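Local coordinates for transglutaminase-like enzymes, putative cysteine protease (Cytophaga hutchinsonii, PDB 3ISR), which is probably a cysteine-dependent hydrolase of the transglutaminase-like superfamily, though its substrate and reaction are not established, at residues Ile31-Ala36 with Val241-Gly246; Tyr154-Tyr159 with Thr175-Val180; Tyr201-Ala206 with Phe214-Glu219; Val235-Leu240 with Thr278-Asp283. All blocks are in the same frame, centred on the assembly; numbering follows the deposited sequence.

Contact 1. Residues Ile31-Ala36 with Val241-Gly246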
loop_
_atom_site.group_PDB
_atom_site.type_symbol
_atom_site.label_atom_id
_atom_site.label_comp_id
_atom_site.label_asym_id
_atom_site.label_seq_id
_atom_site.Cartn_x
_atom_site.Cartn_y
_atom_site.Cartn_z
ATOM N N ILE B 31 22.720 5.092 -16.901
ATOM C CA ILE B 31 23.439 3.850 -16.704
ATOM C C ILE B 31 22.610 2.811 -17.410
ATOM O O ILE B 31 21.453 2.560 -17.028
ATOM C CB ILE B 31 23.569 3.447 -15.228
ATOM C CG1 ILE B 31 24.224 4.573 -14.423
ATOM C CG2 ILE B 31 24.398 2.140 -15.110
ATOM C CD1 ILE B 31 24.307 4.266 -12.912
ATOM N N PHE B 32 23.203 2.218 -18.440
ATOM C CA PHE B 32 22.508 1.256 -19.260
ATOM C C PHE B 32 22.952 -0.168 -18.964
ATOM O O PHE B 32 24.076 -0.401 -18.528
ATOM C CB PHE B 32 22.776 1.538 -20.743
ATOM C CG PHE B 32 22.158 2.804 -21.247
ATOM C CD1 PHE B 32 20.780 2.936 -21.323
ATOM C CD2 PHE B 32 22.961 3.851 -21.686
ATOM C CE1 PHE B 32 20.204 4.100 -21.813
ATOM C CE2 PHE B 32 22.396 5.018 -22.181
ATOM C CZ PHE B 32 21.014 5.142 -22.240
ATOM N N ASN B 33 22.066 -1.122 -19.234
ATOM C CA ASN B 33 22.437 -2.522 -19.144
ATOM C C ASN B 33 21.942 -3.272 -20.361
ATOM O O ASN B 33 20.834 -3.836 -20.331
ATOM C CB ASN B 33 21.872 -3.146 -17.872
ATOM C CG ASN B 33 22.410 -4.527 -17.623
ATOM O OD1 ASN B 33 23.543 -4.870 -18.026
ATOM N ND2 ASN B 33 21.608 -5.338 -16.962
ATOM N N VAL B 34 22.752 -3.248 -21.432
ATOM C CA VAL B 34 22.374 -3.848 -22.716
ATOM C C VAL B 34 23.346 -4.910 -23.248
ATOM O O VAL B 34 22.959 -5.730 -24.084
ATOM C CB VAL B 34 22.092 -2.765 -23.834
ATOM C CG1 VAL B 34 21.024 -1.769 -23.370
ATOM C CG2 VAL B 34 23.369 -2.037 -24.237
ATOM N N HIS B 35 24.599 -4.885 -22.782
ATOM C CA HIS B 35 25.620 -5.863 -23.168
ATOM C C HIS B 35 25.300 -7.289 -22.727
ATOM O O HIS B 35 24.811 -7.509 -21.604
ATOM C CB HIS B 35 26.944 -5.489 -22.524
ATOM C CG HIS B 35 27.629 -4.342 -23.186
ATOM N ND1 HIS B 35 27.205 -3.040 -23.031
ATOM C CD2 HIS B 35 28.698 -4.300 -24.016
ATOM C CE1 HIS B 35 27.986 -2.243 -23.742
ATOM N NE2 HIS B 35 28.899 -2.985 -24.349
ATOM N N ALA B 36 25.628 -8.260 -23.576
ATOM C CA ALA B 36 25.541 -9.659 -23.172
ATOM C C ALA B 36 26.595 -9.922 -22.110
ATOM O O ALA B 36 27.663 -9.308 -22.129
ATOM C CB ALA B 36 25.739 -10.593 -24.367
ATOM N N VAL B 241 19.579 -15.239 -24.275
ATOM C CA VAL B 241 20.959 -14.790 -24.141
ATOM C C VAL B 241 21.014 -13.846 -22.955
ATOM O O VAL B 241 20.320 -12.817 -22.944
ATOM C CB VAL B 241 21.442 -14.100 -25.429
ATOM C CG1 VAL B 241 22.839 -13.541 -25.246
ATOM C CG2 VAL B 241 21.400 -15.101 -26.594
ATOM N N LYS B 242 21.840 -14.189 -21.966
ATOM C CA LYS B 242 21.833 -13.500 -20.682
ATOM C C LYS B 242 22.462 -12.125 -20.738
ATOM O O LYS B 242 23.578 -11.954 -21.228
ATOM C CB LYS B 242 22.572 -14.317 -19.614
ATOM C CG LYS B 242 22.524 -13.657 -18.220
ATOM C CD LYS B 242 23.437 -14.383 -17.220
ATOM C CE LYS B 242 22.851 -15.722 -16.796
ATOM N NZ LYS B 242 23.697 -16.472 -15.798
ATOM N N ILE B 243 21.754 -11.161 -20.180
ATOM C CA ILE B 243 22.300 -9.837 -19.963
ATOM C C ILE B 243 22.722 -9.701 -18.517
ATOM O O ILE B 243 23.892 -9.416 -18.240
ATOM C CB ILE B 243 21.277 -8.747 -20.328
ATOM C CG1 ILE B 243 21.096 -8.726 -21.839
ATOM C CG2 ILE B 243 21.722 -7.361 -19.808
ATOM C CD1 ILE B 243 19.792 -8.046 -22.264
ATOM N N ALA B 244 21.777 -9.877 -17.588
ATOM C CA ALA B 244 22.119 -9.798 -16.176
ATOM C C ALA B 244 21.319 -10.740 -15.301
ATOM O O ALA B 244 20.259 -11.240 -15.697
ATOM C CB ALA B 244 21.943 -8.355 -15.665
ATOM N N THR B 245 21.849 -10.960 -14.103
ATOM C CA THR B 245 21.067 -11.469 -12.979
ATOM C C THR B 245 21.261 -10.540 -11.771
ATOM O O THR B 245 22.274 -9.840 -11.654
ATOM C CB THR B 245 21.444 -12.942 -12.628
ATOM O OG1 THR B 245 22.834 -13.029 -12.273
ATOM C CG2 THR B 245 21.201 -13.851 -13.831
ATOM N N GLY B 246 20.305 -10.541 -10.854
ATOM C CA GLY B 246 20.477 -9.821 -9.599
ATOM C C GLY B 246 19.270 -10.122 -8.727
ATOM O O GLY B 246 18.470 -10.991 -9.046
HETATM O O HOH W 1 25.368 -7.438 -18.840
#
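I243 and N33 run antiparallel alongside each other, and their side chains form the main contact between I31-A36 and V241-G246. CG of N33 stands anti to its backbone N (chi1 -171°), which brings it to 3.6 Å from CG2 of I243. The same methyl lies 3.6 Å from H35 O, and CG1 of I243 is 3.9 Å from that oxygen. Further along, A36 meets the strand with its CA, 3.6 Å from K242 O in a CA-H...O contact, and its CB touches V241 CG1. A water is hydrogen-bonded to H35 O (2.8 Å); it also lies near I243 O, at a distance too short to be relied on. Strand 240-246 bulges here in the classic way, I243 and A244 together standing opposite T203. V34 O is hydrogen-bonded to Y205 OH, and A36 O to R68 NH1. The join between the N-terminal family region and the strand is thus buried and mostly van der Waals, helped by the A36 CA-H...O contact, while the carbonyls of V34 and A36 are satisfied by Y205 and R68.

Contact 2. Residues Tyr154-Tyr159 with Thr175-Val180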
loop_
_atom_site.group_PDB
_atom_site.type_symbol
_atom_site.label_atom_id
_atom_site.label_comp_id
_atom_site.label_asym_id
_atom_site.label_seq_id
_atom_site.Cartn_x
_atom_site.Cartn_y
_atom_site.Cartn_z
ATOM N N TYR B 154 1.171 -17.948 -14.504
ATOM C CA TYR B 154 0.715 -17.925 -15.898
ATOM C C TYR B 154 -0.815 -17.963 -15.983
ATOM O O TYR B 154 -1.438 -17.239 -16.796
ATOM C CB TYR B 154 1.315 -19.085 -16.712
ATOM C CG TYR B 154 0.741 -19.090 -18.103
ATOM C CD1 TYR B 154 1.152 -18.150 -19.052
ATOM C CD2 TYR B 154 -0.263 -19.984 -18.450
ATOM C CE1 TYR B 154 0.587 -18.107 -20.316
ATOM C CE2 TYR B 154 -0.832 -19.959 -19.731
ATOM C CZ TYR B 154 -0.397 -19.018 -20.650
ATOM O OH TYR B 154 -0.947 -18.987 -21.910
ATOM N N ASN B 155 -1.406 -18.809 -15.140
ATOM C CA ASN B 155 -2.844 -19.034 -15.149
ATOM C C ASN B 155 -3.676 -17.975 -14.425
ATOM O O ASN B 155 -4.880 -17.892 -14.634
ATOM C CB ASN B 155 -3.159 -20.434 -14.600
ATOM C CG ASN B 155 -2.712 -21.544 -15.537
ATOM O OD1 ASN B 155 -2.108 -22.524 -15.109
ATOM N ND2 ASN B 155 -3.012 -21.394 -16.817
ATOM N N ASN B 156 -3.045 -17.149 -13.591
ATOM C CA ASN B 156 -3.814 -16.263 -12.728
ATOM C C ASN B 156 -3.444 -14.788 -12.823
ATOM O O ASN B 156 -4.041 -13.968 -12.135
ATOM C CB ASN B 156 -3.738 -16.747 -11.280
ATOM C CG ASN B 156 -4.356 -18.098 -11.106
ATOM O OD1 ASN B 156 -3.655 -19.116 -11.072
ATOM N ND2 ASN B 156 -5.673 -18.136 -11.059
ATOM N N VAL B 157 -2.479 -14.469 -13.686
ATOM C CA VAL B 157 -2.032 -13.102 -13.920
ATOM C C VAL B 157 -2.080 -12.881 -15.429
ATOM O O VAL B 157 -1.497 -13.653 -16.205
ATOM C CB VAL B 157 -0.572 -12.861 -13.403
ATOM C CG1 VAL B 157 -0.117 -11.423 -13.701
ATOM C CG2 VAL B 157 -0.454 -13.153 -11.883
ATOM N N GLU B 158 -2.776 -11.832 -15.848
ATOM C CA GLU B 158 -2.928 -11.528 -17.273
ATOM C C GLU B 158 -1.717 -10.796 -17.794
ATOM O O GLU B 158 -1.216 -9.893 -17.134
ATOM C CB GLU B 158 -4.143 -10.644 -17.491
ATOM C CG GLU B 158 -5.387 -11.227 -16.878
ATOM C CD GLU B 158 -6.653 -10.696 -17.499
ATOM O OE1 GLU B 158 -6.587 -9.797 -18.369
ATOM O OE2 GLU B 158 -7.724 -11.193 -17.108
ATOM N N TYR B 159 -1.263 -11.150 -18.992
ATOM C CA TYR B 159 -0.186 -10.397 -19.590
ATOM C C TYR B 159 -0.780 -9.184 -20.325
ATOM O O TYR B 159 -1.484 -9.340 -21.316
ATOM C CB TYR B 159 0.660 -11.263 -20.530
ATOM C CG TYR B 159 1.874 -10.514 -21.052
ATOM C CD1 TYR B 159 3.142 -10.731 -20.521
ATOM C CD2 TYR B 159 1.737 -9.570 -22.072
ATOM C CE1 TYR B 159 4.251 -10.018 -20.990
ATOM C CE2 TYR B 159 2.820 -8.865 -22.552
ATOM C CZ TYR B 159 4.073 -9.091 -22.013
ATOM O OH TYR B 159 5.128 -8.369 -22.526
ATOM N N THR B 175 -2.269 -8.853 -6.262
ATOM C CA THR B 175 -3.672 -8.425 -6.238
ATOM C C THR B 175 -4.109 -7.815 -7.556
ATOM O O THR B 175 -5.272 -7.951 -7.928
ATOM C CB THR B 175 -3.970 -7.387 -5.118
ATOM O OG1 THR B 175 -3.061 -6.284 -5.242
ATOM C CG2 THR B 175 -3.801 -8.027 -3.749
ATOM N N GLU B 176 -3.186 -7.149 -8.260
ATOM C CA GLU B 176 -3.528 -6.473 -9.529
ATOM C C GLU B 176 -3.816 -7.501 -10.621
ATOM O O GLU B 176 -4.709 -7.299 -11.448
ATOM C CB GLU B 176 -2.399 -5.513 -9.985
ATOM C CG GLU B 176 -2.472 -4.144 -9.321
ATOM C CD GLU B 176 -1.198 -3.272 -9.480
ATOM O OE1 GLU B 176 -0.365 -3.477 -10.420
ATOM O OE2 GLU B 176 -1.064 -2.357 -8.641
ATOM N N ARG B 177 -3.039 -8.585 -10.619
ATOM C CA ARG B 177 -3.205 -9.719 -11.558
ATOM C C ARG B 177 -3.036 -9.333 -13.024
ATOM O O ARG B 177 -3.645 -9.946 -13.910
ATOM C CB ARG B 177 -4.561 -10.405 -11.366
ATOM C CG ARG B 177 -4.828 -10.924 -9.939
ATOM C CD ARG B 177 -3.754 -11.904 -9.470
ATOM N NE ARG B 177 -4.171 -12.619 -8.255
ATOM C CZ ARG B 177 -5.037 -13.635 -8.257
ATOM N NH1 ARG B 177 -5.548 -14.079 -9.397
ATOM N NH2 ARG B 177 -5.390 -14.221 -7.119
ATOM N N ALA B 178 -2.225 -8.312 -13.269
ATOM C CA ALA B 178 -1.858 -7.930 -14.619
ATOM C C ALA B 178 -0.436 -7.364 -14.628
ATOM O O ALA B 178 -0.016 -6.700 -13.684
ATOM C CB ALA B 178 -2.860 -6.903 -15.171
ATOM N N GLY B 179 0.318 -7.626 -15.687
ATOM C CA GLY B 179 1.664 -7.090 -15.772
ATOM C C GLY B 179 2.330 -7.543 -17.051
ATOM O O GLY B 179 1.664 -8.089 -17.943
ATOM N N VAL B 180 3.634 -7.291 -17.131
ATOM C CA VAL B 180 4.458 -7.694 -18.262
ATOM C C VAL B 180 5.604 -8.526 -17.682
ATOM O O VAL B 180 5.566 -8.871 -16.489
ATOM C CB VAL B 180 4.961 -6.481 -19.073
ATOM C CG1 VAL B 180 3.802 -5.850 -19.887
ATOM C CG2 VAL B 180 5.626 -5.433 -18.159
#
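E158 and A178, then Y159 and G179, pair as parallel bridges where the backbones of N156-Y159 and R177-V180 run 32° apart. E158 N gives a hydrogen bond of 2.8 Å to R177 O, and G179 N gives one of 3.1 Å to E158 O. R177, the first residue past helix 170-176, has a positive phi, and its side chain folds back at chi2 (-57°), bringing CD within 3.4 Å of N156 O. NH1 then donates to that oxygen (3.1 Å), tilted somewhat from the carbonyl plane, so the carbonyl at the end of helix 142-156 is held by an arginine. NE binds I174 O, and NH2 makes a salt bridge to E135 of the third subunit, which ties the guanidinium to the assembly interface. V157 presses CG1 against A178 N (3.8 Å) and packs on F184 and L187. At the other end, G179 O lies over one face of the Y159 ring, offset toward its rim, and CE1 of the ring comes to 3.6 Å from V180 CA. Strand 158-159, helix 170-176 and strand 178-179 follow one another as a beta-alpha-beta unit with its strands parallel. V180 occupies the N-cap position of helix 181-194, where its backbone N is hydrogen-bonded to D183 OD2; in transglutaminase-like and papain-like enzymes the nucleophilic cysteine sits at the start of the corresponding helix.

Contact 3. Residues Tyr201-Ala206 with Phe214-Glu219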
loop_
_atom_site.group_PDB
_atom_site.type_symbol
_atom_site.label_atom_id
_atom_site.label_comp_id
_atom_site.label_asym_id
_atom_site.label_seq_id
_atom_site.Cartn_x
_atom_site.Cartn_y
_atom_site.Cartn_z
ATOM N N TYR B 201 16.597 -12.581 -10.260
ATOM C CA TYR B 201 16.056 -11.977 -11.462
ATOM C C TYR B 201 17.018 -12.191 -12.639
ATOM O O TYR B 201 18.234 -12.078 -12.478
ATOM C CB TYR B 201 15.913 -10.496 -11.144
ATOM C CG TYR B 201 15.203 -9.629 -12.147
ATOM C CD1 TYR B 201 13.816 -9.661 -12.255
ATOM C CD2 TYR B 201 15.916 -8.702 -12.913
ATOM C CE1 TYR B 201 13.145 -8.812 -13.136
ATOM C CE2 TYR B 201 15.258 -7.855 -13.812
ATOM C CZ TYR B 201 13.867 -7.931 -13.907
ATOM O OH TYR B 201 13.176 -7.111 -14.761
ATOM N N PHE B 202 16.460 -12.488 -13.814
ATOM C CA PHE B 202 17.244 -12.766 -15.027
ATOM C C PHE B 202 16.722 -11.858 -16.148
ATOM O O PHE B 202 15.523 -11.816 -16.399
ATOM C CB PHE B 202 17.069 -14.256 -15.390
ATOM C CG PHE B 202 17.746 -14.686 -16.702
ATOM C CD1 PHE B 202 18.868 -15.499 -16.682
ATOM C CD2 PHE B 202 17.229 -14.303 -17.931
ATOM C CE1 PHE B 202 19.489 -15.918 -17.886
ATOM C CE2 PHE B 202 17.837 -14.715 -19.142
ATOM C CZ PHE B 202 18.969 -15.529 -19.100
ATOM N N THR B 203 17.614 -11.124 -16.802
ATOM C CA THR B 203 17.233 -10.366 -18.008
ATOM C C THR B 203 18.010 -10.882 -19.202
ATOM O O THR B 203 19.149 -11.307 -19.055
ATOM C CB THR B 203 17.468 -8.864 -17.867
ATOM O OG1 THR B 203 18.856 -8.606 -17.572
ATOM C CG2 THR B 203 16.614 -8.318 -16.722
ATOM N N GLY B 204 17.413 -10.811 -20.386
ATOM C CA GLY B 204 18.117 -11.261 -21.560
ATOM C C GLY B 204 17.499 -10.855 -22.871
ATOM O O GLY B 204 16.402 -10.269 -22.921
ATOM N N TYR B 205 18.237 -11.147 -23.936
ATOM C CA TYR B 205 17.667 -11.179 -25.293
ATOM C C TYR B 205 16.945 -12.518 -25.470
ATOM O O TYR B 205 17.377 -13.521 -24.918
ATOM C CB TYR B 205 18.792 -11.038 -26.310
ATOM C CG TYR B 205 19.463 -9.687 -26.267
ATOM C CD1 TYR B 205 19.022 -8.650 -27.079
ATOM C CD2 TYR B 205 20.523 -9.443 -25.414
ATOM C CE1 TYR B 205 19.625 -7.392 -27.034
ATOM C CE2 TYR B 205 21.149 -8.184 -25.367
ATOM C CZ TYR B 205 20.685 -7.165 -26.180
ATOM O OH TYR B 205 21.289 -5.924 -26.144
ATOM N N ALA B 206 15.852 -12.551 -26.223
ATOM C CA ALA B 206 15.050 -13.769 -26.307
ATOM C C ALA B 206 14.668 -14.115 -27.743
ATOM O O ALA B 206 13.864 -13.415 -28.358
ATOM C CB ALA B 206 13.788 -13.633 -25.456
ATOM N N PHE B 214 13.387 -6.675 -24.839
ATOM C CA PHE B 214 14.205 -7.264 -23.766
ATOM C C PHE B 214 13.275 -8.150 -22.972
ATOM O O PHE B 214 12.069 -7.918 -22.954
ATOM C CB PHE B 214 14.784 -6.186 -22.851
ATOM C CG PHE B 214 15.876 -5.368 -23.485
ATOM C CD1 PHE B 214 17.110 -5.933 -23.769
ATOM C CD2 PHE B 214 15.671 -4.027 -23.790
ATOM C CE1 PHE B 214 18.132 -5.168 -24.356
ATOM C CE2 PHE B 214 16.693 -3.254 -24.377
ATOM C CZ PHE B 214 17.926 -3.837 -24.648
ATOM N N HIS B 215 13.808 -9.190 -22.342
ATOM C CA HIS B 215 12.948 -10.116 -21.656
ATOM C C HIS B 215 13.428 -10.265 -20.232
ATOM O O HIS B 215 14.614 -10.102 -19.965
ATOM C CB HIS B 215 12.942 -11.474 -22.360
ATOM C CG HIS B 215 11.818 -12.358 -21.929
ATOM N ND1 HIS B 215 10.500 -11.973 -22.022
ATOM C CD2 HIS B 215 11.812 -13.599 -21.398
ATOM C CE1 HIS B 215 9.726 -12.943 -21.573
ATOM N NE2 HIS B 215 10.498 -13.942 -21.185
ATOM N N ALA B 216 12.506 -10.547 -19.327
ATOM C CA ALA B 216 12.855 -10.800 -17.926
ATOM C C ALA B 216 12.178 -12.065 -17.430
ATOM O O ALA B 216 11.005 -12.283 -17.709
ATOM C CB ALA B 216 12.451 -9.583 -17.041
ATOM N N CYS B 217 12.918 -12.897 -16.696
ATOM C CA CYS B 217 12.336 -14.023 -16.008
ATOM C C CYS B 217 13.117 -14.284 -14.725
ATOM O O CYS B 217 13.710 -13.362 -14.154
ATOM C CB CYS B 217 12.228 -15.245 -16.910
ATOM S SG CYS B 217 13.754 -15.673 -17.722
ATOM N N PHE B 218 13.083 -15.509 -14.224
ATOM C CA PHE B 218 13.762 -15.752 -12.959
ATOM C C PHE B 218 14.418 -17.121 -12.900
ATOM O O PHE B 218 14.114 -18.000 -13.725
ATOM C CB PHE B 218 12.813 -15.508 -11.768
ATOM C CG PHE B 218 11.777 -16.589 -11.546
ATOM C CD1 PHE B 218 11.980 -17.582 -10.587
ATOM C CD2 PHE B 218 10.572 -16.575 -12.238
ATOM C CE1 PHE B 218 11.003 -18.578 -10.376
ATOM C CE2 PHE B 218 9.618 -17.544 -12.042
ATOM C CZ PHE B 218 9.813 -18.534 -11.103
ATOM N N GLU B 219 15.323 -17.292 -11.937
ATOM C CA GLU B 219 15.989 -18.564 -11.727
ATOM C C GLU B 219 15.878 -18.904 -10.262
ATOM O O GLU B 219 15.915 -18.015 -9.425
ATOM C CB GLU B 219 17.461 -18.486 -12.140
ATOM C CG GLU B 219 17.673 -18.225 -13.655
ATOM C CD GLU B 219 19.136 -17.971 -13.996
ATOM O OE1 GLU B 219 19.771 -17.146 -13.304
ATOM O OE2 GLU B 219 19.662 -18.586 -14.955
#
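F202 leans across the strand pair onto C217 and E219. Its CB lies 3.7 Å from C217 O, and CG stands anti to the backbone N (chi1 176°). From there the ring divides its contacts. CD2 touches C217 SG at 3.7 Å, an oblique sulfur-aromatic contact. On the other side CD1 is 3.6 Å from E219 OE2, with CE1 a little farther from the same oxygen. CE2 lies where it would probably crowd a CB on G204. The carboxylate of E219 is also tied to R200 by a salt bridge. The segments form an antiparallel hairpin, with F202-C217 and G204-H215 as hydrogen-bonded pairs; NE2 of H215, on strand 215-222, is hydrogen-bonded to D230 OD2, consistent with the histidine-aspartate pair of transglutaminase-like active sites. On the other face, beside T203, Y201 brings OH to 3.4 Å from A216 CB, and its ring meets H186 of helix 181-194. An alanine in place of Y201 would probably leave A216 CB and the H186 ring without this partner and open a gap between sheet and helix. The Y205 and F214 side chains run alongside each other in the same direction, their rings inclined at 59° and Y205 CZ 3.7 Å from F214 CE1.

Contact 4. Residues Val235-Leu240 with Thr278-Asp283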
loop_
_atom_site.group_PDB
_atom_site.type_symbol
_atom_site.label_atom_id
_atom_site.label_comp_id
_atom_site.label_asym_id
_atom_site.label_seq_id
_atom_site.Cartn_x
_atom_site.Cartn_y
_atom_site.Cartn_z
ATOM N N VAL B 235 8.580 -17.395 -24.409
ATOM C CA VAL B 235 9.788 -17.730 -25.159
ATOM C C VAL B 235 10.308 -19.132 -24.870
ATOM O O VAL B 235 10.169 -19.617 -23.746
ATOM C CB VAL B 235 10.916 -16.691 -24.914
ATOM C CG1 VAL B 235 10.395 -15.270 -25.103
ATOM C CG2 VAL B 235 11.517 -16.821 -23.519
ATOM N N PRO B 236 10.921 -19.788 -25.875
ATOM C CA PRO B 236 11.610 -21.045 -25.575
ATOM C C PRO B 236 12.786 -20.762 -24.648
ATOM O O PRO B 236 13.546 -19.813 -24.892
ATOM C CB PRO B 236 12.090 -21.526 -26.962
ATOM C CG PRO B 236 12.233 -20.276 -27.764
ATOM C CD PRO B 236 11.106 -19.383 -27.285
ATOM N N LEU B 237 12.918 -21.541 -23.573
ATOM C CA LEU B 237 13.888 -21.214 -22.537
ATOM C C LEU B 237 15.318 -21.281 -23.064
ATOM O O LEU B 237 16.185 -20.547 -22.588
ATOM C CB LEU B 237 13.729 -22.126 -21.311
ATOM C CG LEU B 237 12.337 -22.125 -20.673
ATOM C CD1 LEU B 237 12.269 -23.153 -19.561
ATOM C CD2 LEU B 237 11.995 -20.734 -20.168
ATOM N N ASN B 238 15.551 -22.136 -24.060
ATOM C CA ASN B 238 16.886 -22.282 -24.619
ATOM C C ASN B 238 17.221 -21.222 -25.657
ATOM O O ASN B 238 18.314 -21.248 -26.230
ATOM C CB ASN B 238 17.112 -23.699 -25.198
ATOM C CG ASN B 238 16.094 -24.089 -26.272
ATOM O OD1 ASN B 238 15.001 -23.525 -26.369
ATOM N ND2 ASN B 238 16.433 -25.103 -27.041
ATOM N N GLY B 239 16.284 -20.310 -25.910
ATOM C CA GLY B 239 16.532 -19.180 -26.810
ATOM C C GLY B 239 17.012 -17.896 -26.138
ATOM O O GLY B 239 17.106 -16.858 -26.788
ATOM N N LEU B 240 17.338 -17.970 -24.844
ATOM C CA LEU B 240 17.748 -16.786 -24.077
ATOM C C LEU B 240 19.239 -16.504 -24.089
ATOM O O LEU B 240 20.062 -17.404 -23.923
ATOM C CB LEU B 240 17.280 -16.900 -22.622
ATOM C CG LEU B 240 15.771 -16.856 -22.403
ATOM C CD1 LEU B 240 15.423 -17.408 -21.001
ATOM C CD2 LEU B 240 15.230 -15.441 -22.566
ATOM N N THR B 278 15.824 -26.352 -31.908
ATOM C CA THR B 278 14.590 -26.970 -31.430
ATOM C C THR B 278 14.216 -26.424 -30.026
ATOM O O THR B 278 14.985 -26.589 -29.079
ATOM C CB THR B 278 14.611 -28.532 -31.510
ATOM O OG1 THR B 278 14.822 -29.098 -30.218
ATOM C CG2 THR B 278 15.681 -29.051 -32.489
ATOM N N PRO B 279 13.045 -25.759 -29.913
ATOM C CA PRO B 279 12.647 -25.052 -28.683
ATOM C C PRO B 279 12.459 -25.979 -27.496
ATOM O O PRO B 279 11.900 -27.072 -27.634
ATOM C CB PRO B 279 11.316 -24.380 -29.060
ATOM C CG PRO B 279 10.841 -25.096 -30.286
ATOM C CD PRO B 279 12.056 -25.584 -30.996
ATOM N N PHE B 280 12.940 -25.539 -26.337
ATOM C CA PHE B 280 12.772 -26.288 -25.102
ATOM C C PHE B 280 11.678 -25.623 -24.274
ATOM O O PHE B 280 11.742 -24.421 -24.014
ATOM C CB PHE B 280 14.077 -26.310 -24.301
ATOM C CG PHE B 280 13.982 -27.092 -23.029
ATOM C CD1 PHE B 280 14.442 -28.401 -22.970
ATOM C CD2 PHE B 280 13.420 -26.522 -21.887
ATOM C CE1 PHE B 280 14.342 -29.124 -21.794
ATOM C CE2 PHE B 280 13.318 -27.236 -20.709
ATOM C CZ PHE B 280 13.781 -28.534 -20.652
ATOM N N TRP B 281 10.685 -26.409 -23.859
ATOM C CA TRP B 281 9.646 -25.919 -22.949
ATOM C C TRP B 281 9.486 -26.920 -21.824
ATOM O O TRP B 281 9.677 -28.114 -22.043
ATOM C CB TRP B 281 8.314 -25.834 -23.683
ATOM C CG TRP B 281 8.285 -24.919 -24.877
ATOM C CD1 TRP B 281 8.482 -25.267 -26.188
ATOM C CD2 TRP B 281 8.009 -23.508 -24.872
ATOM N NE1 TRP B 281 8.350 -24.160 -26.997
ATOM C CE2 TRP B 281 8.058 -23.069 -26.218
ATOM C CE3 TRP B 281 7.719 -22.575 -23.860
ATOM C CZ2 TRP B 281 7.836 -21.731 -26.582
ATOM C CZ3 TRP B 281 7.498 -21.237 -24.223
ATOM C CH2 TRP B 281 7.555 -20.836 -25.575
ATOM N N TYR B 282 9.108 -26.465 -20.629
ATOM C CA TYR B 282 8.758 -27.415 -19.571
ATOM C C TYR B 282 7.362 -27.993 -19.798
ATOM O O TYR B 282 6.494 -27.362 -20.407
ATOM C CB TYR B 282 8.774 -26.766 -18.174
ATOM C CG TYR B 282 10.121 -26.288 -17.682
ATOM C CD1 TYR B 282 11.274 -27.065 -17.846
ATOM C CD2 TYR B 282 10.238 -25.068 -17.016
ATOM C CE1 TYR B 282 12.507 -26.615 -17.375
ATOM C CE2 TYR B 282 11.459 -24.624 -16.535
ATOM C CZ TYR B 282 12.594 -25.398 -16.728
ATOM O OH TYR B 282 13.818 -24.966 -16.266
ATOM N N ASP B 283 7.155 -29.196 -19.282
ATOM C CA ASP B 283 5.823 -29.759 -19.140
ATOM C C ASP B 283 5.743 -30.230 -17.693
ATOM O O ASP B 283 6.693 -30.848 -17.197
ATOM C CB ASP B 283 5.619 -30.918 -20.116
#
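N238 turns its CG between its own backbone N and carbonyl carbon (chi1 57°), which puts CG beside T278-F280, and chi2 (-21°) turns the amide so that both its ends are used. L237 has CG anti to its carbonyl carbon, and an extended chi2 (175°) then carries CD1 to the Y282 ring. The two residues belong to a short 3-10 turn at 237-239, closed by G239 N to P236 O, in the loop before strand 240-246; the facing segment is an irregular stretch after strand 261-272. In the N238 amide, ND2 donates to T278 O at 2.9 Å, with that oxygen close to the amide plane, and OD1 accepts F280 N at 2.9 Å from above the carbonyl plane. ND2 also binds Y92 OH. Replacing N238 by a leucine would probably leave T278 O and F280 N without their mates and Y92 OH short of a partner. L237 N adds a hydrogen bond to F280 O (3.1 Å). P236 packs its CB on P279 CB and lays CA over the W281 six-membered ring, 4.0 Å from its centroid, a CH-pi contact. L237 and Y282 cross at about a right angle, and Y282 OH binds I228 O and L290 N. CD1 of L237 stands over the Y282 ring, 3.7 Å from its centroid and nearer the rim on the CE2 side.

From the N terminus, residues 31-36 come first, and contact 1 closes a loop of about 200 residues when they meet strand 240-246. Contacts 2 and 3 nest inside it, in series: contact 2 closes a short loop over helix 170-176, and contact 3 then closes the hairpin of strands 199-206 and 215-222. Contact 4 begins at residue 235, just before the second half of contact 1, and ends beyond it, so the two cross. Contacts 1 and 3 share a sheet, with I243 packed on Y205; contact 4 reaches contact 3 through L240 and V235 on A206. Contacts 1, 3 and 4 tie the N-terminal segment, central sheet and C-terminal loop, while contact 2, touching none of them, joins parts of the helical region.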